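Local coordinates for ribokinase (Arabidopsis thaliana, PDB 6ILS), which catalyses the magnesium-dependent transfer of a phosphoryl group from ATP to O-5 of ribose, feeding the pentose phosphate pathway and nucleotide synthesis, at residues D14-I19 / V100-D105; T36-K41 / K69-A74. One frame throughout, in Å; residues are numbered along the deposited sequence.

How the contacts relate
Contact 1 and contact 2, with centres about 18 Å apart, meet through neighbouring antiparallel strands of one four-stranded sheet, 12-18 and 33-39. The junction is a probable hydrogen bond from Asp-14 N to Leu-37 O at 2.8 Å, and beside it Ile-15 CD1 packs on Thr-36 OG1. At the sugar end the two contacts converge: Asp-14 OD2 lies 3.6 Å from Gly-39 CA, and both contacts touch the same bound ribose. Contact 1 supplies the carboxylate and contact 2 a backbone N-H and a lysine, while Asn-12, Glu-144 and Asp-259 complete the hydrogen bonding. Contact 2 is nested in the chain loop that contact 1 closes, and both reach the second subunit.

Contact 1: residues D14-I19 / V100-D105. With RIB (alpha-D-ribofuranose), chain F.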
loop_
_atom_site.group_PDB
_atom_site.type_symbol
_atom_site.label_atom_id
_atom_site.label_comp_id
_atom_site.label_asym_id
_atom_site.label_seq_id
_atom_site.Cartn_x
_atom_site.Cartn_y
_atom_site.Cartn_z
ATOM N N ASP B 14 -1.002 2.387 6.705
ATOM C CA ASP B 14 -1.971 3.387 6.288
ATOM C C ASP B 14 -1.565 3.965 4.934
ATOM O O ASP B 14 -0.553 4.647 4.844
ATOM C CB ASP B 14 -2.073 4.489 7.342
ATOM C CG ASP B 14 -2.793 4.024 8.616
ATOM O OD1 ASP B 14 -3.600 3.067 8.529
ATOM O OD2 ASP B 14 -2.567 4.637 9.682
ATOM N N ILE B 15 -2.351 3.664 3.902
ATOM C CA ILE B 15 -2.060 4.106 2.538
ATOM C C ILE B 15 -2.873 5.359 2.192
ATOM O O ILE B 15 -4.036 5.263 1.809
ATOM C CB ILE B 15 -2.378 3.031 1.489
ATOM C CG1 ILE B 15 -1.843 1.649 1.897
ATOM C CG2 ILE B 15 -1.803 3.439 0.136
ATOM C CD1 ILE B 15 -0.378 1.517 1.773
ATOM N N TYR B 16 -2.251 6.519 2.337
ATOM C CA TYR B 16 -2.898 7.800 2.065
ATOM C C TYR B 16 -2.706 8.231 0.632
ATOM O O TYR B 16 -1.573 8.310 0.168
ATOM C CB TYR B 16 -2.336 8.880 2.980
ATOM C CG TYR B 16 -2.630 8.628 4.430
ATOM C CD1 TYR B 16 -3.866 8.947 4.966
ATOM C CD2 TYR B 16 -1.675 8.062 5.262
ATOM C CE1 TYR B 16 -4.148 8.714 6.291
ATOM C CE2 TYR B 16 -1.942 7.825 6.591
ATOM C CZ TYR B 16 -3.184 8.152 7.102
ATOM O OH TYR B 16 -3.461 7.917 8.431
ATOM N N VAL B 17 -3.802 8.515 -0.064
ATOM C CA VAL B 17 -3.710 9.112 -1.386
ATOM C C VAL B 17 -4.505 10.421 -1.423
ATOM O O VAL B 17 -5.672 10.473 -1.018
ATOM C CB VAL B 17 -4.193 8.148 -2.501
ATOM C CG1 VAL B 17 -3.292 6.910 -2.561
ATOM C CG2 VAL B 17 -5.646 7.739 -2.299
ATOM N N GLU B 18 -3.845 11.485 -1.871
ATOM C CA GLU B 18 -4.497 12.780 -2.050
ATOM C C GLU B 18 -5.170 12.853 -3.417
ATOM O O GLU B 18 -4.500 12.801 -4.452
ATOM C CB GLU B 18 -3.488 13.912 -1.905
ATOM C CG GLU B 18 -3.086 14.203 -0.480
ATOM C CD GLU B 18 -2.033 15.286 -0.399
ATOM O OE1 GLU B 18 -2.058 16.195 -1.262
ATOM O OE2 GLU B 18 -1.183 15.234 0.523
ATOM N N ILE B 19 -6.495 12.968 -3.424
ATOM C CA ILE B 19 -7.238 13.109 -4.671
ATOM C C ILE B 19 -8.111 14.367 -4.638
ATOM O O ILE B 19 -8.222 15.030 -3.602
ATOM C CB ILE B 19 -8.119 11.870 -4.951
ATOM C CG1 ILE B 19 -9.167 11.688 -3.849
ATOM C CG2 ILE B 19 -7.263 10.620 -5.065
ATOM C CD1 ILE B 19 -9.963 10.401 -3.973
ATOM N N VAL B 100 -6.641 5.187 2.657
ATOM C CA VAL B 100 -7.284 6.418 3.089
ATOM C C VAL B 100 -7.273 7.458 1.964
ATOM O O VAL B 100 -6.250 8.094 1.702
ATOM C CB VAL B 100 -6.597 6.991 4.341
ATOM C CG1 VAL B 100 -7.357 8.202 4.861
ATOM C CG2 VAL B 100 -6.490 5.920 5.416
ATOM N N MET B 101 -8.416 7.613 1.299
ATOM C CA MET B 101 -8.548 8.568 0.205
ATOM C C MET B 101 -8.948 9.959 0.688
ATOM O O MET B 101 -10.128 10.232 0.921
ATOM C CB MET B 101 -9.565 8.061 -0.811
ATOM C CG MET B 101 -9.112 6.808 -1.507
ATOM S SD MET B 101 -10.466 5.764 -2.032
ATOM C CE MET B 101 -9.564 4.451 -2.838
ATOM N N LEU B 102 -7.954 10.831 0.832
ATOM C CA LEU B 102 -8.179 12.220 1.204
ATOM C C LEU B 102 -8.681 13.037 0.011
ATOM O O LEU B 102 -8.113 12.975 -1.083
ATOM C CB LEU B 102 -6.894 12.842 1.755
ATOM C CG LEU B 102 -6.074 12.029 2.760
ATOM C CD1 LEU B 102 -4.757 12.728 3.060
ATOM C CD2 LEU B 102 -6.857 11.823 4.039
ATOM N N GLN B 103 -9.750 13.800 0.218
ATOM C CA GLN B 103 -10.262 14.673 -0.835
ATOM C C GLN B 103 -9.858 16.118 -0.587
ATOM O O GLN B 103 -9.392 16.462 0.501
ATOM C CB GLN B 103 -11.780 14.565 -0.942
ATOM C CG GLN B 103 -12.253 13.343 -1.702
ATOM C CD GLN B 103 -13.269 12.540 -0.918
ATOM O OE1 GLN B 103 -13.498 12.790 0.268
ATOM N NE2 GLN B 103 -13.889 11.566 -1.580
ATOM N N SER B 104 -10.036 16.959 -1.601
ATOM C CA SER B 104 -9.641 18.361 -1.507
ATOM C C SER B 104 -10.583 19.181 -0.618
ATOM O O SER B 104 -10.166 20.173 -0.014
ATOM C CB SER B 104 -9.565 18.985 -2.900
ATOM O OG SER B 104 -8.737 20.134 -2.889
ATOM N N ASP B 105 -11.846 18.764 -0.534
ATOM C CA ASP B 105 -12.824 19.461 0.298
ATOM C C ASP B 105 -12.521 19.295 1.788
ATOM O O ASP B 105 -12.574 20.265 2.549
ATOM C CB ASP B 105 -14.248 18.981 -0.019
ATOM C CG ASP B 105 -14.366 17.470 -0.080
ATOM O OD1 ASP B 105 -13.860 16.786 0.834
ATOM O OD2 ASP B 105 -14.972 16.965 -1.049
HETATM O O5 RIB F . -6.731 5.738 14.957
HETATM C C5 RIB F . -5.898 5.716 13.828
HETATM C C4 RIB F . -5.952 4.474 13.207
HETATM O O4 RIB F . -7.360 4.042 12.881
HETATM C C3 RIB F . -5.293 4.679 11.775
HETATM O O3 RIB F . -3.803 4.498 11.924
HETATM C C2 RIB F . -5.896 3.905 10.991
HETATM O O2 RIB F . -5.056 2.779 10.516
HETATM C C1 RIB F . -7.250 3.339 11.784
HETATM O O1 RIB F . -7.105 1.999 12.081
#
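Val-100 N donates to Ile-15 O over 2.7 Å and belongs to a ladder of parallel backbone bonds between 14-18 and 100-102, two strands of the lid sheet of the PfkB kinase fold. Val-100 O then accepts from Val-17 N at 3.0 Å. The return bond, Leu-102 N to Val-17 O, is less straight, with 135° at the hydrogen. On one face of the sheet, Tyr-16 and Val-100 lie side by side: the CD1-CE1 side of the ring presses on the valine, with Tyr-16 CD1 3.4 Å from Val-100 CB, a tight fit. The tyrosine side chain also touches Thr-255, a ligand of the bound sodium. On the opposite face, Val-17 CG2 lies 3.7 Å from Met-101 CG, and this face meets the second subunit, where Met-101 packs on Met-101 of that chain. At the start of 14-19, the Asp-14 carboxylate takes two ribose hydroxyls, one on each oxygen: O3 donates to OD2 at 2.6 Å and O2 to OD1 at a very short 2.5 Å. An alanine here would probably leave O2 and O3 without their carboxylate acceptors, so that the sugar would be held less firmly in the pocket. At the far end, Ile-19 N points almost straight at Leu-102 O, with 172° at the hydrogen. Ile-19 carries CG1 between its backbone N and carbonyl carbon (chi1 62°), which brings CG1 to 3.2 Å from Leu-102 O. Ile-19 CD1 lies 4.0 Å from Met-101 CB.

Contact 2: residues T36-K41 / K69-A74; sequences TLAGGK and KLIAEA. With RIB (alpha-D-ribofuranose), chain F.
Ala-38 CB points at helix 66-75 and meets Ala-74 CB at 3.5 Å, methyl against methyl. Leu-70 CD2 meets Thr-36 CG2 at 3.8 Å, the two side chains crossing at a slant, and touches the carbonyl carbon of Leu-37. Ile-71 contributes its CD1, 4.0 Å from Ala-38 CA and close to Gly-39 N. No hydrogen bond joins the two segments; their contact is apolar, and it sets the helix against strand 33-39, an outer strand of the lid sheet. Here the strand runs into the Gly-Gly element of PfkB sugar kinases, whose second glycine is the N-cap of helix 41-51. Gly-40 N donates to ribose O3 at 3.0 Å, nearly straight at 166°, and has a weak, longer approach to O2. Gly-39 CA lies against ribose O3, and a CB there would clash with it. Beyond the turn, Lys-41 lays its chain beside the sugar, and a bend at its last torsion (chi4 -64°) places NZ 2.9 Å from ribose O5, the hydroxyl that is phosphorylated. Farther out, Lys-41 N is bonded to Glu-144 OE1, while Glu-144 OE2 takes part in holding the ribose, and Leu-70 packs on Ala-66 of the second subunit.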
loop_
_atom_site.group_PDB
_atom_site.type_symbol
_atom_site.label_atom_id
_atom_site.label_comp_id
_atom_site.label_asym_id
_atom_site.label_seq_id
_atom_site.Cartn_x
_atom_site.Cartn_y
_atom_site.Cartn_z
ATOM N N THR B 36 2.800 6.152 2.606
ATOM C CA THR B 36 2.427 4.958 3.369
ATOM C C THR B 36 3.089 5.017 4.732
ATOM O O THR B 36 4.314 5.116 4.827
ATOM C CB THR B 36 2.831 3.656 2.654
ATOM O OG1 THR B 36 2.018 3.482 1.488
ATOM C CG2 THR B 36 2.624 2.462 3.583
ATOM N N LEU B 37 2.278 4.960 5.789
ATOM C CA LEU B 37 2.799 5.127 7.144
ATOM C C LEU B 37 2.365 3.987 8.070
ATOM O O LEU B 37 1.347 3.337 7.833
ATOM C CB LEU B 37 2.345 6.471 7.726
ATOM C CG LEU B 37 2.859 7.760 7.078
ATOM C CD1 LEU B 37 2.109 8.965 7.624
ATOM C CD2 LEU B 37 4.358 7.921 7.308
ATOM N N ALA B 38 3.159 3.765 9.110
ATOM C CA ALA B 38 2.839 2.799 10.147
ATOM C C ALA B 38 1.673 3.304 10.984
ATOM O O ALA B 38 1.668 4.450 11.425
ATOM C CB ALA B 38 4.038 2.551 11.019
ATOM N N GLY B 39 0.685 2.445 11.211
ATOM C CA GLY B 39 -0.485 2.855 11.964
ATOM C C GLY B 39 -1.273 1.658 12.458
ATOM O O GLY B 39 -0.721 0.582 12.683
ATOM N N GLY B 40 -2.577 1.848 12.588
ATOM C CA GLY B 40 -3.416 0.881 13.264
ATOM C C GLY B 40 -3.616 1.322 14.701
ATOM O O GLY B 40 -2.667 1.768 15.358
ATOM N N LYS B 41 -4.831 1.157 15.227
ATOM C CA LYS B 41 -5.109 1.664 16.581
ATOM C C LYS B 41 -4.239 0.996 17.628
ATOM O O LYS B 41 -3.751 1.656 18.523
ATOM C CB LYS B 41 -6.604 1.507 16.928
ATOM C CG LYS B 41 -7.440 2.485 16.127
ATOM C CD LYS B 41 -8.935 2.318 16.278
ATOM C CE LYS B 41 -9.643 3.315 15.330
ATOM N NZ LYS B 41 -9.350 4.740 15.703
ATOM N N LYS B 69 6.947 -5.378 7.888
ATOM C CA LYS B 69 8.265 -4.872 8.223
ATOM C C LYS B 69 8.237 -3.393 8.592
ATOM O O LYS B 69 8.955 -2.959 9.496
ATOM C CB LYS B 69 9.234 -5.093 7.054
ATOM C CG LYS B 69 10.697 -5.028 7.466
ATOM C CD LYS B 69 11.450 -6.251 6.936
ATOM C CE LYS B 69 12.570 -6.689 7.870
ATOM N NZ LYS B 69 13.216 -7.959 7.407
ATOM N N LEU B 70 7.431 -2.630 7.864
ATOM C CA LEU B 70 7.219 -1.217 8.153
ATOM C C LEU B 70 6.795 -1.034 9.612
ATOM O O LEU B 70 7.329 -0.200 10.331
ATOM C CB LEU B 70 6.160 -0.652 7.208
ATOM C CG LEU B 70 5.575 0.738 7.456
ATOM C CD1 LEU B 70 6.635 1.815 7.257
ATOM C CD2 LEU B 70 4.374 0.944 6.534
ATOM N N ILE B 71 5.826 -1.831 10.024
ATOM C CA ILE B 71 5.297 -1.757 11.385
ATOM C C ILE B 71 6.366 -2.082 12.423
ATOM O O ILE B 71 6.575 -1.340 13.376
ATOM C CB ILE B 71 4.129 -2.736 11.593
ATOM C CG1 ILE B 71 3.026 -2.542 10.546
ATOM C CG2 ILE B 71 3.613 -2.634 13.024
ATOM C CD1 ILE B 71 2.397 -1.186 10.557
ATOM N N ALA B 72 7.024 -3.216 12.221
ATOM C CA ALA B 72 8.048 -3.701 13.134
ATOM C C ALA B 72 9.146 -2.662 13.309
ATOM O O ALA B 72 9.591 -2.389 14.416
ATOM C CB ALA B 72 8.618 -5.004 12.620
ATOM N N GLU B 73 9.571 -2.072 12.198
ATOM C CA GLU B 73 10.616 -1.054 12.233
ATOM C C GLU B 73 10.186 0.191 13.007
ATOM O O GLU B 73 10.952 0.737 13.812
ATOM C CB GLU B 73 11.024 -0.676 10.803
ATOM C CG GLU B 73 11.843 -1.768 10.115
ATOM C CD GLU B 73 12.054 -1.524 8.622
ATOM O OE1 GLU B 73 11.433 -0.584 8.067
ATOM O OE2 GLU B 73 12.836 -2.286 8.004
ATOM N N ALA B 74 8.963 0.638 12.759
ATOM C CA ALA B 74 8.452 1.844 13.405
ATOM C C ALA B 74 8.332 1.661 14.915
ATOM O O ALA B 74 8.620 2.583 15.675
ATOM C CB ALA B 74 7.087 2.240 12.802
HETATM O O5 RIB F . -6.731 5.738 14.957
HETATM C C5 RIB F . -5.898 5.716 13.828
HETATM C C4 RIB F . -5.952 4.474 13.207
HETATM O O4 RIB F . -7.360 4.042 12.881
HETATM C C3 RIB F . -5.293 4.679 11.775
HETATM O O3 RIB F . -3.803 4.498 11.924
HETATM C C2 RIB F . -5.896 3.905 10.991
HETATM O O2 RIB F . -5.056 2.779 10.516
HETATM C C1 RIB F . -7.250 3.339 11.784
HETATM O O1 RIB F . -7.105 1.999 12.081
#